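Side-chain contacts in putative aldo/keto reductase (Salmonella enterica subsp. enterica serovar Typhimurium, PDB 4R9O), which probably acts as an NADP-dependent oxidoreductase of the aldo/keto reductase family, built on a TIM barrel: residues Leu170-Ser173 / Thr178-Thr181; Gln147-His150 / Lys154-His157; Ala237-Ala242 / Trp288-Lys293; Ser18-Gly23 / Val248-Ile253. All blocks are in the same frame, centred on the assembly; numbering follows the deposited sequence.

Contact 1: Leu170-Ser173 / Thr178-Thr181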
# COMPACT_ATOMS: atom_id res chain seq x y z
N LEU C 170 -6.78 -26.26 0.35
CA LEU C 170 -7.33 -26.75 -0.90
C LEU C 170 -6.69 -28.08 -1.31
O LEU C 170 -7.38 -29.07 -1.55
CB LEU C 170 -7.14 -25.71 -2.01
CG LEU C 170 -7.38 -26.22 -3.44
CD1 LEU C 170 -8.80 -26.80 -3.60
CD2 LEU C 170 -7.12 -25.11 -4.45
N LEU C 171 -5.36 -28.11 -1.38
CA LEU C 171 -4.68 -29.31 -1.84
C LEU C 171 -4.89 -30.41 -0.82
O LEU C 171 -5.19 -31.54 -1.19
CB LEU C 171 -3.19 -29.06 -2.08
CG LEU C 171 -2.39 -30.23 -2.67
CD1 LEU C 171 -3.06 -30.84 -3.90
CD2 LEU C 171 -0.98 -29.77 -3.02
N GLN C 172 -4.77 -30.08 0.47
CA GLN C 172 -4.89 -31.09 1.52
C GLN C 172 -6.24 -31.80 1.48
O GLN C 172 -6.31 -33.01 1.73
CB GLN C 172 -4.70 -30.46 2.90
CG GLN C 172 -4.78 -31.47 4.05
CD GLN C 172 -3.65 -32.51 4.00
OE1 GLN C 172 -2.56 -32.29 4.50
NE2 GLN C 172 -3.94 -33.67 3.41
N SER C 173 -7.30 -31.06 1.15
CA SER C 173 -8.65 -31.63 1.12
C SER C 173 -8.76 -32.83 0.19
O SER C 173 -9.58 -33.72 0.42
CB SER C 173 -9.69 -30.57 0.71
OG SER C 173 -9.49 -30.10 -0.61
N THR C 178 -1.32 -36.78 4.98
CA THR C 178 -0.97 -35.43 5.40
C THR C 178 0.16 -34.82 4.58
O THR C 178 1.20 -35.45 4.39
CB THR C 178 -0.54 -35.40 6.86
OG1 THR C 178 -1.50 -36.12 7.65
CG2 THR C 178 -0.40 -33.96 7.37
N LEU C 179 -0.04 -33.59 4.10
CA LEU C 179 1.05 -32.83 3.49
C LEU C 179 2.14 -32.64 4.55
O LEU C 179 1.86 -32.23 5.68
CB LEU C 179 0.55 -31.49 2.95
CG LEU C 179 -0.27 -31.56 1.65
CD1 LEU C 179 -0.89 -30.19 1.30
CD2 LEU C 179 0.60 -32.07 0.52
N ALA C 180 3.38 -32.96 4.21
CA ALA C 180 4.37 -33.08 5.26
C ALA C 180 5.15 -31.79 5.51
O ALA C 180 5.90 -31.70 6.48
CB ALA C 180 5.32 -34.22 4.95
N THR C 181 4.98 -30.81 4.63
CA THR C 181 5.61 -29.51 4.85
C THR C 181 5.08 -28.44 3.91
O THR C 181 4.48 -28.73 2.86
CB THR C 181 7.16 -29.55 4.68
OG1 THR C 181 7.75 -28.43 5.35
CG2 THR C 181 7.54 -29.49 3.21

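Contact 2: Gln147-His150 / Lys154-His157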
# COMPACT_ATOMS: atom_id res chain seq x y z
N GLN C 147 -1.24 -39.65 -5.84
CA GLN C 147 -1.76 -41.01 -5.64
C GLN C 147 -0.98 -42.05 -6.43
O GLN C 147 -0.61 -43.11 -5.92
CB GLN C 147 -3.24 -41.12 -6.03
CG GLN C 147 -4.23 -40.44 -5.10
CD GLN C 147 -3.63 -40.10 -3.76
OE1 GLN C 147 -3.16 -38.98 -3.55
NE2 GLN C 147 -3.62 -41.06 -2.85
N HIS C 148 -0.75 -41.75 -7.71
CA HIS C 148 -0.07 -42.70 -8.55
C HIS C 148 1.37 -42.91 -8.09
O HIS C 148 1.85 -44.04 -8.01
CB HIS C 148 -0.08 -42.24 -10.01
CG HIS C 148 0.73 -43.12 -10.91
ND1 HIS C 148 1.96 -42.74 -11.40
CD2 HIS C 148 0.50 -44.36 -11.38
CE1 HIS C 148 2.44 -43.71 -12.16
NE2 HIS C 148 1.57 -44.71 -12.16
N LEU C 149 2.06 -41.82 -7.79
CA LEU C 149 3.46 -41.87 -7.37
C LEU C 149 3.61 -42.59 -6.02
O LEU C 149 4.59 -43.30 -5.78
CB LEU C 149 4.02 -40.44 -7.27
CG LEU C 149 4.57 -39.77 -8.54
CD1 LEU C 149 3.66 -39.96 -9.72
CD2 LEU C 149 4.80 -38.29 -8.31
N HIS C 150 2.62 -42.40 -5.15
CA HIS C 150 2.62 -43.07 -3.85
C HIS C 150 2.31 -44.56 -4.00
O HIS C 150 2.96 -45.40 -3.36
CB HIS C 150 1.60 -42.41 -2.92
CG HIS C 150 1.62 -42.94 -1.52
ND1 HIS C 150 2.56 -42.55 -0.59
CD2 HIS C 150 0.82 -43.83 -0.89
CE1 HIS C 150 2.34 -43.18 0.55
NE2 HIS C 150 1.28 -43.96 0.39
N LYS C 154 7.35 -44.84 -5.78
CA LYS C 154 8.31 -43.90 -6.33
C LYS C 154 8.50 -42.69 -5.43
O LYS C 154 9.59 -42.12 -5.38
CB LYS C 154 7.88 -43.47 -7.73
CG LYS C 154 8.04 -44.58 -8.78
CD LYS C 154 7.85 -44.04 -10.19
CE LYS C 154 8.29 -45.06 -11.24
NZ LYS C 154 7.51 -46.32 -11.15
N VAL C 155 7.44 -42.28 -4.74
CA VAL C 155 7.51 -41.17 -3.81
C VAL C 155 6.84 -41.51 -2.47
O VAL C 155 5.69 -41.97 -2.44
CB VAL C 155 6.85 -39.91 -4.39
CG1 VAL C 155 6.90 -38.77 -3.39
CG2 VAL C 155 7.54 -39.51 -5.69
N ARG C 156 7.56 -41.27 -1.38
CA ARG C 156 7.10 -41.66 -0.05
C ARG C 156 6.18 -40.64 0.64
O ARG C 156 5.25 -41.02 1.35
CB ARG C 156 8.30 -41.95 0.84
CG ARG C 156 9.04 -43.22 0.41
CD ARG C 156 10.13 -43.65 1.38
NE ARG C 156 10.74 -44.90 0.92
CZ ARG C 156 11.75 -45.53 1.52
NH1 ARG C 156 12.22 -46.65 1.00
NH2 ARG C 156 12.30 -45.03 2.62
N HIS C 157 6.47 -39.35 0.48
CA HIS C 157 5.70 -38.29 1.14
C HIS C 157 5.58 -37.10 0.22
O HIS C 157 6.32 -36.99 -0.76
CB HIS C 157 6.36 -37.87 2.46
CG HIS C 157 6.63 -39.01 3.39
ND1 HIS C 157 5.69 -39.47 4.29
CD2 HIS C 157 7.73 -39.79 3.56
CE1 HIS C 157 6.20 -40.48 4.97
NE2 HIS C 157 7.43 -40.70 4.54
O HOH W 1 5.40 -44.74 -1.90

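Contact 3: Ala237-Ala242 / Trp288-Lys293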
# COMPACT_ATOMS: atom_id res chain seq x y z
N ALA C 237 25.88 -11.58 18.92
CA ALA C 237 26.81 -12.70 18.82
C ALA C 237 27.80 -12.68 19.97
O ALA C 237 27.96 -13.67 20.68
CB ALA C 237 27.54 -12.68 17.49
N GLN C 238 28.44 -11.53 20.18
CA GLN C 238 29.40 -11.37 21.28
C GLN C 238 28.76 -11.69 22.63
O GLN C 238 29.36 -12.38 23.45
CB GLN C 238 29.98 -9.96 21.31
CG GLN C 238 30.87 -9.63 20.12
CD GLN C 238 31.39 -8.20 20.15
OE1 GLN C 238 30.77 -7.31 20.74
NE2 GLN C 238 32.54 -7.97 19.51
N GLU C 239 27.54 -11.20 22.84
CA GLU C 239 26.80 -11.49 24.06
C GLU C 239 26.61 -12.99 24.27
O GLU C 239 26.58 -13.46 25.40
CB GLU C 239 25.43 -10.81 24.04
CG GLU C 239 25.48 -9.30 24.09
CD GLU C 239 24.09 -8.68 23.99
OE1 GLU C 239 24.00 -7.43 24.04
OE2 GLU C 239 23.10 -9.43 23.86
N LEU C 240 26.47 -13.73 23.18
CA LEU C 240 26.21 -15.17 23.24
C LEU C 240 27.49 -15.99 23.11
O LEU C 240 27.44 -17.22 23.19
CB LEU C 240 25.21 -15.58 22.15
CG LEU C 240 23.78 -15.03 22.27
CD1 LEU C 240 23.03 -15.23 20.98
CD2 LEU C 240 23.04 -15.69 23.42
N ASN C 241 28.61 -15.31 22.91
CA ASN C 241 29.88 -15.96 22.58
C ASN C 241 29.74 -16.84 21.36
O ASN C 241 30.32 -17.92 21.29
CB ASN C 241 30.40 -16.78 23.76
CG ASN C 241 30.53 -15.97 25.01
OD1 ASN C 241 31.15 -14.90 25.00
ND2 ASN C 241 29.94 -16.45 26.10
N ALA C 242 28.94 -16.37 20.40
CA ALA C 242 28.76 -17.08 19.14
C ALA C 242 29.91 -16.79 18.18
O ALA C 242 30.36 -15.65 18.05
CB ALA C 242 27.42 -16.69 18.50
N TRP C 288 15.89 -12.00 20.76
CA TRP C 288 15.10 -12.30 19.57
C TRP C 288 14.39 -11.04 19.10
O TRP C 288 14.34 -10.74 17.91
CB TRP C 288 14.08 -13.42 19.85
CG TRP C 288 13.38 -13.92 18.60
CD1 TRP C 288 13.75 -14.99 17.84
CD2 TRP C 288 12.20 -13.38 17.99
NE1 TRP C 288 12.88 -15.14 16.78
CE2 TRP C 288 11.92 -14.17 16.85
CE3 TRP C 288 11.35 -12.31 18.28
CZ2 TRP C 288 10.83 -13.92 16.01
CZ3 TRP C 288 10.27 -12.06 17.46
CH2 TRP C 288 10.02 -12.86 16.33
N PHE C 289 13.84 -10.28 20.04
CA PHE C 289 13.06 -9.11 19.67
C PHE C 289 13.95 -7.95 19.24
O PHE C 289 13.59 -7.18 18.33
CB PHE C 289 12.14 -8.71 20.83
CG PHE C 289 10.85 -9.49 20.85
CD1 PHE C 289 9.81 -9.16 19.99
CD2 PHE C 289 10.69 -10.58 21.69
CE1 PHE C 289 8.63 -9.88 19.99
CE2 PHE C 289 9.50 -11.30 21.70
CZ PHE C 289 8.48 -10.95 20.85
N ARG C 290 15.12 -7.85 19.85
CA ARG C 290 16.13 -6.88 19.43
C ARG C 290 16.56 -7.13 17.99
O ARG C 290 16.71 -6.18 17.21
CB ARG C 290 17.36 -6.94 20.34
CG ARG C 290 17.54 -5.74 21.23
CD ARG C 290 18.99 -5.66 21.70
NE ARG C 290 19.35 -6.82 22.52
CZ ARG C 290 20.60 -7.15 22.84
NH1 ARG C 290 20.82 -8.22 23.60
NH2 ARG C 290 21.62 -6.41 22.42
N ILE C 291 16.77 -8.39 17.65
CA ILE C 291 17.03 -8.79 16.27
C ILE C 291 15.91 -8.39 15.32
O ILE C 291 16.15 -7.76 14.29
CB ILE C 291 17.23 -10.30 16.15
CG1 ILE C 291 18.51 -10.68 16.87
CG2 ILE C 291 17.38 -10.69 14.69
CD1 ILE C 291 19.64 -9.93 16.31
N ARG C 292 14.68 -8.77 15.67
CA ARG C 292 13.52 -8.44 14.86
C ARG C 292 13.49 -6.95 14.53
O ARG C 292 13.32 -6.56 13.37
CB ARG C 292 12.22 -8.84 15.58
CG ARG C 292 10.95 -8.35 14.88
CD ARG C 292 9.73 -8.59 15.74
NE ARG C 292 8.52 -7.98 15.18
CZ ARG C 292 7.62 -8.63 14.44
NH1 ARG C 292 7.78 -9.92 14.18
NH2 ARG C 292 6.55 -7.99 13.97
N LYS C 293 13.68 -6.13 15.56
CA LYS C 293 13.56 -4.68 15.46
C LYS C 293 14.72 -4.06 14.69
O LYS C 293 14.53 -3.11 13.93
CB LYS C 293 13.45 -4.08 16.86
CG LYS C 293 12.18 -4.52 17.59
CD LYS C 293 12.09 -3.96 19.00
CE LYS C 293 10.76 -4.34 19.65
NZ LYS C 293 10.60 -3.77 21.01

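Contact 4: Ser18-Gly23 / Val248-Ile253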
# COMPACT_ATOMS: atom_id res chain seq x y z
N SER C 18 16.65 -34.54 9.22
CA SER C 18 17.59 -33.82 10.08
C SER C 18 17.05 -32.39 10.23
O SER C 18 16.47 -31.85 9.30
CB SER C 18 19.01 -33.86 9.51
OG SER C 18 19.06 -33.28 8.21
N ARG C 19 17.22 -31.80 11.41
CA ARG C 19 16.71 -30.47 11.71
C ARG C 19 17.27 -29.39 10.78
O ARG C 19 16.61 -28.39 10.48
CB ARG C 19 17.03 -30.12 13.17
CG ARG C 19 16.33 -28.89 13.69
CD ARG C 19 16.73 -28.65 15.12
NE ARG C 19 15.93 -27.60 15.71
CZ ARG C 19 16.09 -27.15 16.95
NH1 ARG C 19 17.03 -27.67 17.72
NH2 ARG C 19 15.31 -26.17 17.40
N PHE C 20 18.51 -29.59 10.33
CA PHE C 20 19.09 -28.74 9.31
C PHE C 20 19.13 -29.48 7.97
O PHE C 20 19.41 -30.67 7.92
CB PHE C 20 20.50 -28.28 9.71
CG PHE C 20 20.51 -27.13 10.68
CD1 PHE C 20 20.58 -25.82 10.22
CD2 PHE C 20 20.47 -27.35 12.04
CE1 PHE C 20 20.59 -24.75 11.11
CE2 PHE C 20 20.49 -26.29 12.94
CZ PHE C 20 20.56 -24.99 12.47
N VAL C 21 18.82 -28.77 6.89
CA VAL C 21 18.72 -29.36 5.56
C VAL C 21 19.78 -28.79 4.62
O VAL C 21 19.94 -27.57 4.52
CB VAL C 21 17.31 -29.11 4.98
CG1 VAL C 21 17.22 -29.59 3.52
CG2 VAL C 21 16.26 -29.80 5.84
N MET C 22 20.51 -29.66 3.93
CA MET C 22 21.47 -29.17 2.93
C MET C 22 20.76 -28.89 1.60
O MET C 22 20.24 -29.81 0.98
CB MET C 22 22.62 -30.16 2.72
CG MET C 22 23.73 -29.61 1.83
SD MET C 22 24.58 -28.20 2.59
CE MET C 22 24.72 -27.09 1.19
N GLY C 23 20.76 -27.63 1.18
CA GLY C 23 20.12 -27.23 -0.07
C GLY C 23 21.11 -27.19 -1.24
O GLY C 23 22.22 -26.69 -1.10
N VAL C 248 23.72 -16.77 14.92
CA VAL C 248 22.69 -15.98 15.59
C VAL C 248 21.41 -15.99 14.75
O VAL C 248 20.33 -16.25 15.27
CB VAL C 248 23.17 -14.53 15.83
CG1 VAL C 248 22.07 -13.71 16.52
CG2 VAL C 248 24.44 -14.54 16.67
N VAL C 249 21.53 -15.75 13.45
CA VAL C 249 20.37 -15.76 12.56
C VAL C 249 19.68 -17.13 12.55
O VAL C 249 18.46 -17.21 12.65
CB VAL C 249 20.76 -15.39 11.12
CG1 VAL C 249 19.57 -15.57 10.17
CG2 VAL C 249 21.30 -13.96 11.07
N TYR C 250 20.45 -18.21 12.43
CA TYR C 250 19.85 -19.55 12.46
C TYR C 250 19.13 -19.81 13.80
O TYR C 250 18.05 -20.40 13.83
CB TYR C 250 20.92 -20.63 12.21
CG TYR C 250 21.38 -20.72 10.76
CD1 TYR C 250 20.46 -20.75 9.72
CD2 TYR C 250 22.73 -20.77 10.44
CE1 TYR C 250 20.88 -20.82 8.39
CE2 TYR C 250 23.16 -20.84 9.13
CZ TYR C 250 22.23 -20.87 8.10
OH TYR C 250 22.68 -20.95 6.80
N ALA C 251 19.74 -19.37 14.89
CA ALA C 251 19.17 -19.54 16.22
C ALA C 251 17.85 -18.78 16.32
O ALA C 251 16.89 -19.25 16.92
CB ALA C 251 20.15 -19.07 17.30
N TRP C 252 17.81 -17.62 15.67
CA TRP C 252 16.63 -16.77 15.64
C TRP C 252 15.45 -17.46 14.95
O TRP C 252 14.30 -17.36 15.39
CB TRP C 252 16.97 -15.46 14.92
CG TRP C 252 15.88 -14.42 14.92
CD1 TRP C 252 15.72 -13.41 15.83
CD2 TRP C 252 14.83 -14.26 13.96
NE1 TRP C 252 14.62 -12.65 15.50
CE2 TRP C 252 14.06 -13.15 14.36
CE3 TRP C 252 14.46 -14.97 12.81
CZ2 TRP C 252 12.94 -12.72 13.64
CZ3 TRP C 252 13.34 -14.54 12.09
CH2 TRP C 252 12.60 -13.43 12.51
N ILE C 253 15.76 -18.14 13.85
CA ILE C 253 14.78 -18.90 13.08
C ILE C 253 14.30 -20.13 13.86
O ILE C 253 13.10 -20.42 13.91
CB ILE C 253 15.38 -19.34 11.73
CG1 ILE C 253 15.56 -18.13 10.81
CG2 ILE C 253 14.52 -20.40 11.06
CD1 ILE C 253 16.28 -18.46 9.52

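Contact 1: Leu170-Ser173 / Thr178-Thr181
The carboxamide oxygen of Q172 receives the backbone N-H of L179 in a nearly straight hydrogen bond, with Q172 OE1 2.9 Å from L179 N and an angle of 171° at the hydrogen. The donor lies in the plane of the amide and meets a lone pair of the oxygen. The other end of the same group is held as well, because Q172 NE2 donates to the carbonyl of F177. With one bond on each end, the amide cannot turn over without losing both, and its rotation is fixed by two backbone groups of the loop, on F177 and L179.

The side chain reaches this place by leaving the helix with CG anti to the backbone N (chi1 -179°) and then bending at chi2 (64°), which swings the amide across to the loop. Q172 and L179 run past each other in opposite senses: while the glutamine reaches out over the loop, the leucine returns toward the helix, its CD1 4.0 Å from Q172 N and 4.2 Å from L171 CB. The CB of L179 also packs at 3.6 Å from Q172 OE1, and T178 lends its CG2, 4.0 Å from the same oxygen. L171 continues the apolar layer onto V142 of helix 139-151, so the leucines lie inward of the polar grip.

A glutamine near the end of helix 165-173 thus binds backbone groups of the following loop through both ends of its amide. It closes the turn toward strand 182-185, an alpha-to-beta connection of the TIM barrel.

Contact 2: Gln147-His150 / Lys154-His157
The imidazole of H150 meets the backbone of segment 154-157 chiefly at its rim: the carbonyl oxygen of R156 lies in the ring plane at the edge, with R156 O 3.7 Å from H150 ND1. The oxygen of V155 approaches the same nitrogen obliquely. H150 ND1 is buried here and has no hydrogen-bonding partner in the model, so these carbonyls pack against the ring without satisfying it. Farther out, the ring of F177 meets the imidazole at about 45°.

The backbones are also joined directly. V155 N donates to L149 O at 3.2 Å, the donor standing well above the carbonyl plane (54° out of it). The CA-H of H150 points at V155 O, 3.6 Å from CA to oxygen, and a water donates to both H150 O and V155 O, so V155 O is approached by a C-H and a water together.

L149 and V155 lie side by side and point the same way, with L149 CB and V155 CG2 4.0 Å apart. The valine puts CG2 beside its backbone N, with CG1 anti to that N (chi1 178°), and this turns CG2 to the leucine.

Both apolar side chains pack on L128 of strand 125-130, and L149 also reaches I110 and A113 of helix 106-119. The contact thus closes the return from helix 139-151 into strand 155-161, within the beta-alpha-beta unit that begins at strand 125-130.

Contact 3: Ala237-Ala242 / Trp288-Lys293
E239 and R290 meet head on in a two-pronged salt bridge, each oxygen of the carboxylate taking a different terminal nitrogen of the guanidinium. The shorter arm joins R290 NH1 to E239 OE2 at 2.6 Å, the longer R290 NH2 to E239 OE1 at 3.1 Å. OE2 uses its syn lone pair, and OE1 is also met on its syn side, though 28° out of the carboxylate plane. Both oxygens stay close to the plane of the guanidinium, so the carboxylate sits at its edge; the two flat groups are nevertheless twisted 37° against each other, consistent with the unequal arms.

The two chains come from opposite directions. E239 reaches out fully extended beyond CG, whereas R290 bends at chi3 (-63°) to present NH1 and NH2 end-on rather than its NE side.

A second shell steadies both partners. Q287 NE2, one helical turn before the arginine, donates to E239 OE2, so this oxygen is held by two donors of helix 285-296. R290 NH2 also has a long, weak ion pair with E232, whose carboxylate probably adds a little to the negative field around the guanidinium. The R290 side chain also packs on I236 of helix 227-240.

The bridge lies at the surface and starts within the last turn of helix 227-240, which a Schellman motif closes at N241, tying it to helix 285-296. Beneath it, I291 packs on L233 and I236 of helix 227-240 and on W252 of helix 245-254, so the three helices are joined around an apolar layer beside the salt bridge.

Contact 4: Ser18-Gly23 / Val248-Ile253
F20 and Y250 meet where the turn leading into strand 21-23 passes the middle of helix 245-254, their CA atoms 9.7 Å apart, so the backbones stay well separated and the two rings span the distance. Both CA-CB bonds point toward the opposite segment, and in each residue CG stands anti to the carbonyl carbon.

The rings form a T-shaped pair. F20 turns its edge to one face of Y250, with the planes at 89° and the centroids 5.8 Å apart. The closest approach is made by F20 CE1, which stands 4.1 Å from Y250 CG; the phenylalanine edge thus aims at the base of the tyrosine ring, near CB, rather than at the hydroxyl end.

The backbone of F20 is secured on its far side from this pair, as S18 OG donates to F20 O at 2.6 Å, the hydroxyl meeting the carbonyl at 157° to the C=O bond. This short bond bridges the turn from which the phenylalanine ring departs, and is consistent with holding it.

Both rings also pack on I264 of strand 261-264, and helix 269-276 supplies L276 to F20 and A275 to Y250, so the pair is buried between strands and helices of the barrel. The Y250 side chain lies about 4 Å from that of C214, one of the residues that probably bind NADP(+).

Across these segments the adhesion is therefore entirely apolar and aromatic: the slightly positive C-H edge of F20 would match the pi face of Y250, a weak electrostatic complement within dispersion packing.

Contacts 2 and 1 come in series along the chain and close successive helix-to-strand returns; their centres are about 14 Å apart, and strand 155-161 leads directly into helix 165-173. Both are nested inside the long loop closed by contact 4, which joins the strand 16-23 region to helix 245-254. Contacts 2 and 4 reach the same barrel sheet on opposite sides of the chain's centre, about 28 Å apart between centres. Contact 3 interleaves with contact 4 in sequence and touches it, W288 NE1 lying 3.0 Å from W252 O. Local returns thus shape one side of the barrel; on the other, contact 4 ties a helix to the strands and contact 3 ties helices 227-240 and 285-296 together.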